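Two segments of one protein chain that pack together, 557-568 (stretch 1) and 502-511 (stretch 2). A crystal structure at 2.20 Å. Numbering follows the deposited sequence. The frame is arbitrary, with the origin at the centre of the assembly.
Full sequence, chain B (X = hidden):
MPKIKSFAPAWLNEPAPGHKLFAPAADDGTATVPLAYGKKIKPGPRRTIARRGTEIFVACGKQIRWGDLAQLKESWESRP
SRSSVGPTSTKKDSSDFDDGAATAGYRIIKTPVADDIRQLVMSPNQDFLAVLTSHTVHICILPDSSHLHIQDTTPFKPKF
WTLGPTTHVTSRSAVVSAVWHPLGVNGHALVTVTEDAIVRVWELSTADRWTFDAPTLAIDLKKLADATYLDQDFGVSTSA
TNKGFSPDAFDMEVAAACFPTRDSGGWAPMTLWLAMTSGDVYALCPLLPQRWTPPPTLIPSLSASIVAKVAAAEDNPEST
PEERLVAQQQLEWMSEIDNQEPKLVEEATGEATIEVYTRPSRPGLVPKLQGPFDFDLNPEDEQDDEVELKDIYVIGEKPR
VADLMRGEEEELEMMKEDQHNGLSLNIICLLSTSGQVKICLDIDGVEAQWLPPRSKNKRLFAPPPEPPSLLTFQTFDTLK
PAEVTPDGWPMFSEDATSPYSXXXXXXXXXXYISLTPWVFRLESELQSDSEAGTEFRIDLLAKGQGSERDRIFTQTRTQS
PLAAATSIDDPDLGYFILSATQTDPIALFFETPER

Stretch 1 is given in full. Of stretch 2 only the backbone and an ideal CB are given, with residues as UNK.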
ATOM      1  N   ARG B 557       7.135 -29.541   8.346  1.00128.39           N
ATOM      2  CA  ARG B 557       7.262 -29.596   9.803  1.00131.37           C
ATOM      3  C   ARG B 557       8.199 -28.523  10.355  1.00134.66           C
ATOM      4  O   ARG B 557       8.788 -28.693  11.424  1.00140.16           O
ATOM      5  CB  ARG B 557       7.746 -30.982  10.240  1.00135.91           C
ATOM      6  CG  ARG B 557       6.767 -32.106   9.930  1.00137.42           C
ATOM      7  CD  ARG B 557       7.486 -33.419   9.683  1.00138.90           C
ATOM      8  NE  ARG B 557       8.351 -33.335   8.511  1.00136.37           N
ATOM      9  CZ  ARG B 557       9.046 -34.350   8.013  1.00137.44           C
ATOM     10  NH1 ARG B 557       8.991 -35.548   8.582  1.00140.69           N
ATOM     11  NH2 ARG B 557       9.802 -34.161   6.941  1.00135.61           N
ATOM     12  N   THR B 558       8.333 -27.423   9.620  1.00135.98           N
ATOM     13  CA  THR B 558       9.180 -26.314  10.040  1.00135.98           C
ATOM     14  C   THR B 558       8.408 -25.008   9.880  1.00137.59           C
ATOM     15  O   THR B 558       8.078 -24.601   8.765  1.00128.29           O
ATOM     16  CB  THR B 558      10.488 -26.259   9.228  1.00139.38           C
ATOM     17  OG1 THR B 558      11.057 -27.573   9.141  1.00144.48           O
ATOM     18  CG2 THR B 558      11.486 -25.319   9.882  1.00141.24           C
ATOM     19  N   GLN B 559       8.124 -24.360  11.003  1.00142.75           N
ATOM     20  CA  GLN B 559       7.333 -23.135  11.013  1.00143.92           C
ATOM     21  C   GLN B 559       8.165 -21.913  10.633  1.00143.09           C
ATOM     22  O   GLN B 559       7.673 -20.785  10.668  1.00143.45           O
ATOM     23  CB  GLN B 559       6.702 -22.928  12.392  1.00151.07           C
ATOM     24  CG  GLN B 559       5.756 -24.045  12.808  1.00153.61           C
ATOM     25  CD  GLN B 559       5.179 -23.839  14.194  1.00156.14           C
ATOM     26  OE1 GLN B 559       5.797 -23.204  15.048  1.00156.37           O
ATOM     27  NE2 GLN B 559       3.987 -24.378  14.425  1.00157.13           N
ATOM     28  N   SER B 560       9.424 -22.144  10.276  1.00124.02           N
ATOM     29  CA  SER B 560      10.332 -21.067   9.897  1.00104.69           C
ATOM     30  C   SER B 560       9.778 -20.260   8.726  1.00 98.39           C
ATOM     31  O   SER B 560       9.429 -20.829   7.695  1.00 87.87           O
ATOM     32  CB  SER B 560      11.704 -21.631   9.528  1.00103.89           C
ATOM     33  OG  SER B 560      12.414 -20.733   8.695  1.00104.76           O
ATOM     34  N   PRO B 561       9.694 -18.928   8.877  1.00 97.47           N
ATOM     35  CA  PRO B 561       9.214 -18.129   7.747  1.00 87.87           C
ATOM     36  C   PRO B 561      10.246 -18.056   6.630  1.00 84.18           C
ATOM     37  O   PRO B 561      11.447 -18.117   6.899  1.00 85.68           O
ATOM     38  CB  PRO B 561       8.980 -16.752   8.369  1.00 92.32           C
ATOM     39  CG  PRO B 561       9.956 -16.684   9.484  1.00 92.25           C
ATOM     40  CD  PRO B 561      10.063 -18.083  10.027  1.00 96.11           C
ATOM     41  N   LEU B 562       9.776 -17.931   5.393  1.00 74.47           N
ATOM     42  CA  LEU B 562      10.664 -17.855   4.243  1.00 68.72           C
ATOM     43  C   LEU B 562      10.815 -16.415   3.778  1.00 63.97           C
ATOM     44  O   LEU B 562       9.848 -15.652   3.763  1.00 62.31           O
ATOM     45  CB  LEU B 562      10.137 -18.723   3.096  1.00 67.28           C
ATOM     46  CG  LEU B 562       9.885 -20.197   3.425  1.00 68.32           C
ATOM     47  CD1 LEU B 562       9.345 -20.926   2.204  1.00 67.85           C
ATOM     48  CD2 LEU B 562      11.152 -20.874   3.934  1.00 70.66           C
ATOM     49  N   ALA B 563      12.035 -16.046   3.409  1.00 62.35           N
ATOM     50  CA  ALA B 563      12.277 -14.756   2.784  1.00 60.09           C
ATOM     51  C   ALA B 563      11.497 -14.686   1.477  1.00 58.28           C
ATOM     52  O   ALA B 563      11.447 -15.663   0.727  1.00 56.70           O
ATOM     53  CB  ALA B 563      13.759 -14.549   2.539  1.00 60.57           C
ATOM     54  N   ALA B 564      10.871 -13.541   1.222  1.00 58.81           N
ATOM     55  CA  ALA B 564      10.100 -13.342   0.001  1.00 58.37           C
ATOM     56  C   ALA B 564      10.931 -13.719  -1.216  1.00 58.65           C
ATOM     57  O   ALA B 564      12.085 -13.309  -1.340  1.00 59.74           O
ATOM     58  CB  ALA B 564       9.633 -11.902  -0.104  1.00 58.09           C
ATOM     59  N   ALA B 565      10.335 -14.514  -2.101  1.00 57.76           N
ATOM     60  CA  ALA B 565      11.025 -15.025  -3.278  1.00 58.09           C
ATOM     61  C   ALA B 565      11.612 -13.892  -4.110  1.00 57.45           C
ATOM     62  O   ALA B 565      10.960 -12.875  -4.336  1.00 54.52           O
ATOM     63  CB  ALA B 565      10.075 -15.860  -4.121  1.00 58.34           C
ATOM     64  N   THR B 566      12.849 -14.077  -4.554  1.00 60.90           N
ATOM     65  CA  THR B 566      13.531 -13.099  -5.391  1.00 64.07           C
ATOM     66  C   THR B 566      13.884 -13.734  -6.728  1.00 65.01           C
ATOM     67  O   THR B 566      14.702 -14.653  -6.792  1.00 66.56           O
ATOM     68  CB  THR B 566      14.808 -12.570  -4.715  1.00 68.44           C
ATOM     69  OG1 THR B 566      14.489 -12.080  -3.404  1.00 69.34           O
ATOM     70  CG2 THR B 566      15.429 -11.452  -5.537  1.00 70.36           C
ATOM     71  N   SER B 567      13.256 -13.249  -7.793  1.00 62.53           N
ATOM     72  CA  SER B 567      13.470 -13.800  -9.125  1.00 63.74           C
ATOM     73  C   SER B 567      14.714 -13.202  -9.771  1.00 64.89           C
ATOM     74  O   SER B 567      14.915 -11.987  -9.752  1.00 62.58           O
ATOM     75  CB  SER B 567      12.247 -13.553 -10.011  1.00 63.53           C
ATOM     76  OG  SER B 567      12.375 -14.235 -11.247  1.00 65.61           O
ATOM     77  N   ILE B 568      15.543 -14.071 -10.341  1.00 68.40           N
ATOM     78  CA  ILE B 568      16.779 -13.659 -10.999  1.00 72.01           C
ATOM     79  C   ILE B 568      16.915 -14.340 -12.354  1.00 73.28           C
ATOM     80  O   ILE B 568      16.735 -15.551 -12.468  1.00 73.99           O
ATOM     81  CB  ILE B 568      18.015 -13.989 -10.139  1.00 75.26           C
ATOM     82  CG1 ILE B 568      17.760 -13.561  -8.690  1.00 72.54           C
ATOM     83  CG2 ILE B 568      19.257 -13.322 -10.730  1.00 79.02           C
ATOM     84  CD1 ILE B 568      18.984 -13.562  -7.783  1.00 73.67           C
ATOM     85  N   UNK B 502       4.372 -14.075 -11.346  1.00 47.90           N
ATOM     86  CA  UNK B 502       4.769 -13.625 -10.016  1.00 49.99           C
ATOM     87  C   UNK B 502       4.730 -14.787  -9.032  1.00 52.44           C
ATOM     88  O   UNK B 502       4.247 -15.875  -9.363  1.00 54.67           O
ATOM     89  CB  UNK B 502       3.862 -12.490  -9.537  1.00 49.99           C
ATOM     90  N   UNK B 503       5.247 -14.553  -7.829  1.00 51.44           N
ATOM     91  CA  UNK B 503       5.364 -15.602  -6.824  1.00 50.89           C
ATOM     92  C   UNK B 503       4.600 -15.280  -5.546  1.00 51.24           C
ATOM     93  O   UNK B 503       4.366 -14.120  -5.224  1.00 47.83           O
ATOM     94  CB  UNK B 503       6.839 -15.841  -6.493  1.00 50.89           C
ATOM     95  N   UNK B 504       4.215 -16.334  -4.834  1.00 55.19           N
ATOM     96  CA  UNK B 504       3.625 -16.216  -3.508  1.00 56.71           C
ATOM     97  C   UNK B 504       4.488 -16.996  -2.526  1.00 57.27           C
ATOM     98  O   UNK B 504       4.658 -18.209  -2.669  1.00 59.76           O
ATOM     99  CB  UNK B 504       2.181 -16.722  -3.495  1.00 56.71           C
ATOM    100  N   UNK B 505       5.037 -16.291  -1.540  1.00 56.12           N
ATOM    101  CA  UNK B 505       5.877 -16.904  -0.517  1.00 55.63           C
ATOM    102  C   UNK B 505       5.142 -16.949   0.815  1.00 57.69           C
ATOM    103  O   UNK B 505       4.502 -15.980   1.219  1.00 58.13           O
ATOM    104  CB  UNK B 505       7.195 -16.141  -0.372  1.00 55.63           C
ATOM    105  N   UNK B 506       5.262 -18.081   1.497  1.00 60.04           N
ATOM    106  CA  UNK B 506       4.570 -18.327   2.755  1.00 60.89           C
ATOM    107  C   UNK B 506       5.399 -19.360   3.513  1.00 61.14           C
ATOM    108  O   UNK B 506       6.112 -20.144   2.886  1.00 62.31           O
ATOM    109  CB  UNK B 506       3.133 -18.804   2.533  1.00 60.89           C
ATOM    110  N   UNK B 507       5.336 -19.362   4.856  1.00 63.34           N
ATOM    111  CA  UNK B 507       6.114 -20.368   5.591  1.00 66.18           C
ATOM    112  C   UNK B 507       5.833 -21.809   5.151  1.00 71.14           C
ATOM    113  O   UNK B 507       6.678 -22.681   5.341  1.00 74.37           O
ATOM    114  CB  UNK B 507       5.828 -20.237   7.088  1.00 66.18           C
ATOM    115  N   UNK B 508       4.667 -22.044   4.559  1.00 70.49           N
ATOM    116  CA  UNK B 508       4.296 -23.377   4.099  1.00 72.84           C
ATOM    117  C   UNK B 508       5.021 -23.736   2.806  1.00 73.97           C
ATOM    118  O   UNK B 508       5.315 -24.904   2.557  1.00 76.96           O
ATOM    119  CB  UNK B 508       2.782 -23.466   3.896  1.00 72.84           C
ATOM    120  N   UNK B 509       5.304 -22.730   1.983  1.00 72.13           N
ATOM    121  CA  UNK B 509       6.009 -22.954   0.732  1.00 71.05           C
ATOM    122  C   UNK B 509       5.919 -21.792  -0.242  1.00 68.75           C
ATOM    123  O   UNK B 509       5.380 -20.734   0.084  1.00 68.19           O
ATOM    124  CB  UNK B 509       5.466 -24.217   0.060  1.00 71.05           C
ATOM    125  N   UNK B 510       6.455 -22.002  -1.442  1.00 65.87           N
ATOM    126  CA  UNK B 510       6.476 -20.982  -2.487  1.00 62.99           C
ATOM    127  C   UNK B 510       5.691 -21.459  -3.706  1.00 63.18           C
ATOM    128  O   UNK B 510       5.754 -22.633  -4.073  1.00 64.71           O
ATOM    129  CB  UNK B 510       7.915 -20.641  -2.879  1.00 62.99           C
ATOM    130  N   UNK B 511       4.964 -20.537  -4.333  1.00 63.21           N
ATOM    131  CA  UNK B 511       4.141 -20.848  -5.499  1.00 63.45           C
ATOM    132  C   UNK B 511       4.412 -19.902  -6.663  1.00 60.93           C
ATOM    133  O   UNK B 511       4.471 -18.687  -6.487  1.00 57.39           O
ATOM    134  CB  UNK B 511       2.659 -20.793  -5.124  1.00 63.45           C
TER

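Stretch 2 is a hairpin. Two strands, 502-506 and 509-511, are joined by a type I beta turn from 506 to 509. One side of the hairpin lies against stretch 1.

Position 502 points its CA-to-CB bond sideways, with nothing of stretch 1 within 5.5 Å. Stretch 1 sets no preference here. The residue is Phe-502, and its ring leads away.

Position 503 points toward stretch 1. Its ideal CB is 4.0 Å from Ala-565 CB, and Ser-567 lies further along. The small side chains of these two residues leave room for something long, so an aromatic, Leu or Met would suit. The residue is Tyr-503, with chi1 m. Its CB is 4.0 Å from Ala-565 CB, and its ring carries on to Ser-567, where CE2 comes 3.7 Å from Ser-567 CB. Both neighbours lie oblique to the ring. The OH bonds elsewhere in the structure.

Position 504 points away, and stretch 1 does not restrict it. The backbone is extended, which beta-branched residues favour. The residue is Val-504. Its N and O both pair with the backbone of position 511.

Position 505 points toward stretch 1 and is the most informative. The ideal CB is 3.9 Å from Ala-565 N, a backbone donor, and 4.4 Å from Ala-563 O. Space is short, and a small side chain with an acceptor close to CB fits best. Ser or Thr would do; Val would fill similar space but leave the donor unanswered. The residue is Thr-505, chi1 m. Ala-565 N donates to Thr-505 OG1 at 2.9 Å, the one hydrogen bond between the stretches. The methyl is used as well: Thr-505 CG2 is 3.7 Å from Leu-562 CB.

Position 506 points away and starts the turn. Asp, Asn, Ser or His could accept a bond from a turn amide. The residue is His-506, and its ND1 accepts from the N of position 508 at 3.1 Å. Its backbone O is 3.4 Å from Leu-562 CD1.

Position 507 has phi/psi of -54/-23, which suits proline at this point of a type I turn. The ideal CB is 3.7 Å from Ser-560 O and 4.0 Å from Pro-561 CA. A compact apolar group would fit; Ala is also possible. The residue is Pro-507. Its CG lies 4.0 Å from Pro-561 CA and 4.3 Å from Pro-561 CB, so the two prolines pack together.

Position 508 points away, and many residues would serve. The residue is Ala-508.

Position 509 has phi/psi of 164/-175. A CB would be jammed against the preceding carbonyl O, so glycine is required. The residue is Gly-509. Its CA lies 4.2 Å from Leu-562 CD1.

Position 510 points toward stretch 1, but from further off: its ideal CB is 5.3 Å from Leu-562 CD1. An apolar side chain with some reach is wanted, such as Ile, Leu or Met. The residue is Ile-510. Its CG1 is 4.0 Å from Leu-562 CD1, and its CG2 is 4.2 Å from Ala-565 CB.

Position 511 is out of reach. The residue is Thr-511.

Stretch 2, residues 502-511: FYVTHPAGIT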
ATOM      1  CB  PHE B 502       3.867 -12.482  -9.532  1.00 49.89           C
ATOM      2  CG  PHE B 502       2.397 -12.772  -9.645  1.00 50.46           C
ATOM      3  CD1 PHE B 502       1.722 -12.550 -10.834  1.00 50.23           C
ATOM      4  CD2 PHE B 502       1.687 -13.255  -8.557  1.00 51.71           C
ATOM      5  CE1 PHE B 502       0.368 -12.812 -10.939  1.00 50.67           C
ATOM      6  CE2 PHE B 502       0.335 -13.518  -8.654  1.00 52.21           C
ATOM      7  CZ  PHE B 502      -0.326 -13.298  -9.848  1.00 51.50           C
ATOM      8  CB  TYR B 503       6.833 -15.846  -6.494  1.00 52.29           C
ATOM      9  CG  TYR B 503       7.650 -16.166  -7.713  1.00 54.10           C
ATOM     10  CD1 TYR B 503       7.734 -17.464  -8.187  1.00 55.44           C
ATOM     11  CD2 TYR B 503       8.337 -15.171  -8.396  1.00 54.52           C
ATOM     12  CE1 TYR B 503       8.470 -17.765  -9.307  1.00 58.75           C
ATOM     13  CE2 TYR B 503       9.084 -15.465  -9.522  1.00 57.46           C
ATOM     14  CZ  TYR B 503       9.147 -16.767  -9.971  1.00 59.60           C
ATOM     15  OH  TYR B 503       9.884 -17.077 -11.090  1.00 62.64           O
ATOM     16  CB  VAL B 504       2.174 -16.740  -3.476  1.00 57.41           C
ATOM     17  CG1 VAL B 504       1.627 -16.780  -2.049  1.00 56.89           C
ATOM     18  CG2 VAL B 504       1.286 -15.881  -4.356  1.00 56.20           C
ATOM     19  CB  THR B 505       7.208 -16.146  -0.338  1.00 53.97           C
ATOM     20  OG1 THR B 505       7.903 -16.089  -1.590  1.00 53.54           O
ATOM     21  CG2 THR B 505       8.091 -16.839   0.696  1.00 54.40           C
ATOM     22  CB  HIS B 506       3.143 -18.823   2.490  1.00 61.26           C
ATOM     23  CG  HIS B 506       2.300 -18.960   3.719  1.00 62.60           C
ATOM     24  ND1 HIS B 506       2.236 -20.125   4.453  1.00 64.39           N
ATOM     25  CD2 HIS B 506       1.473 -18.082   4.336  1.00 62.91           C
ATOM     26  CE1 HIS B 506       1.414 -19.957   5.473  1.00 65.38           C
ATOM     27  NE2 HIS B 506       0.937 -18.726   5.425  1.00 65.09           N
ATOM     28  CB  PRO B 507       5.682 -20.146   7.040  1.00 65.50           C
ATOM     29  CG  PRO B 507       5.344 -18.694   7.100  1.00 62.15           C
ATOM     30  CD  PRO B 507       4.741 -18.362   5.764  1.00 61.13           C
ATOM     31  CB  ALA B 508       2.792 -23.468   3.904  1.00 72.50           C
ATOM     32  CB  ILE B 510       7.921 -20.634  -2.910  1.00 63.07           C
ATOM     33  CG1 ILE B 510       8.748 -20.229  -1.685  1.00 63.41           C
ATOM     34  CG2 ILE B 510       7.918 -19.513  -3.949  1.00 61.64           C
ATOM     35  CD1 ILE B 510      10.226 -20.029  -1.966  1.00 64.49           C
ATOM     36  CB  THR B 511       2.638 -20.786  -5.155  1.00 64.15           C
ATOM     37  OG1 THR B 511       2.348 -21.718  -4.107  1.00 66.83           O
ATOM     38  CG2 THR B 511       1.779 -21.124  -6.373  1.00 63.52           C
TER
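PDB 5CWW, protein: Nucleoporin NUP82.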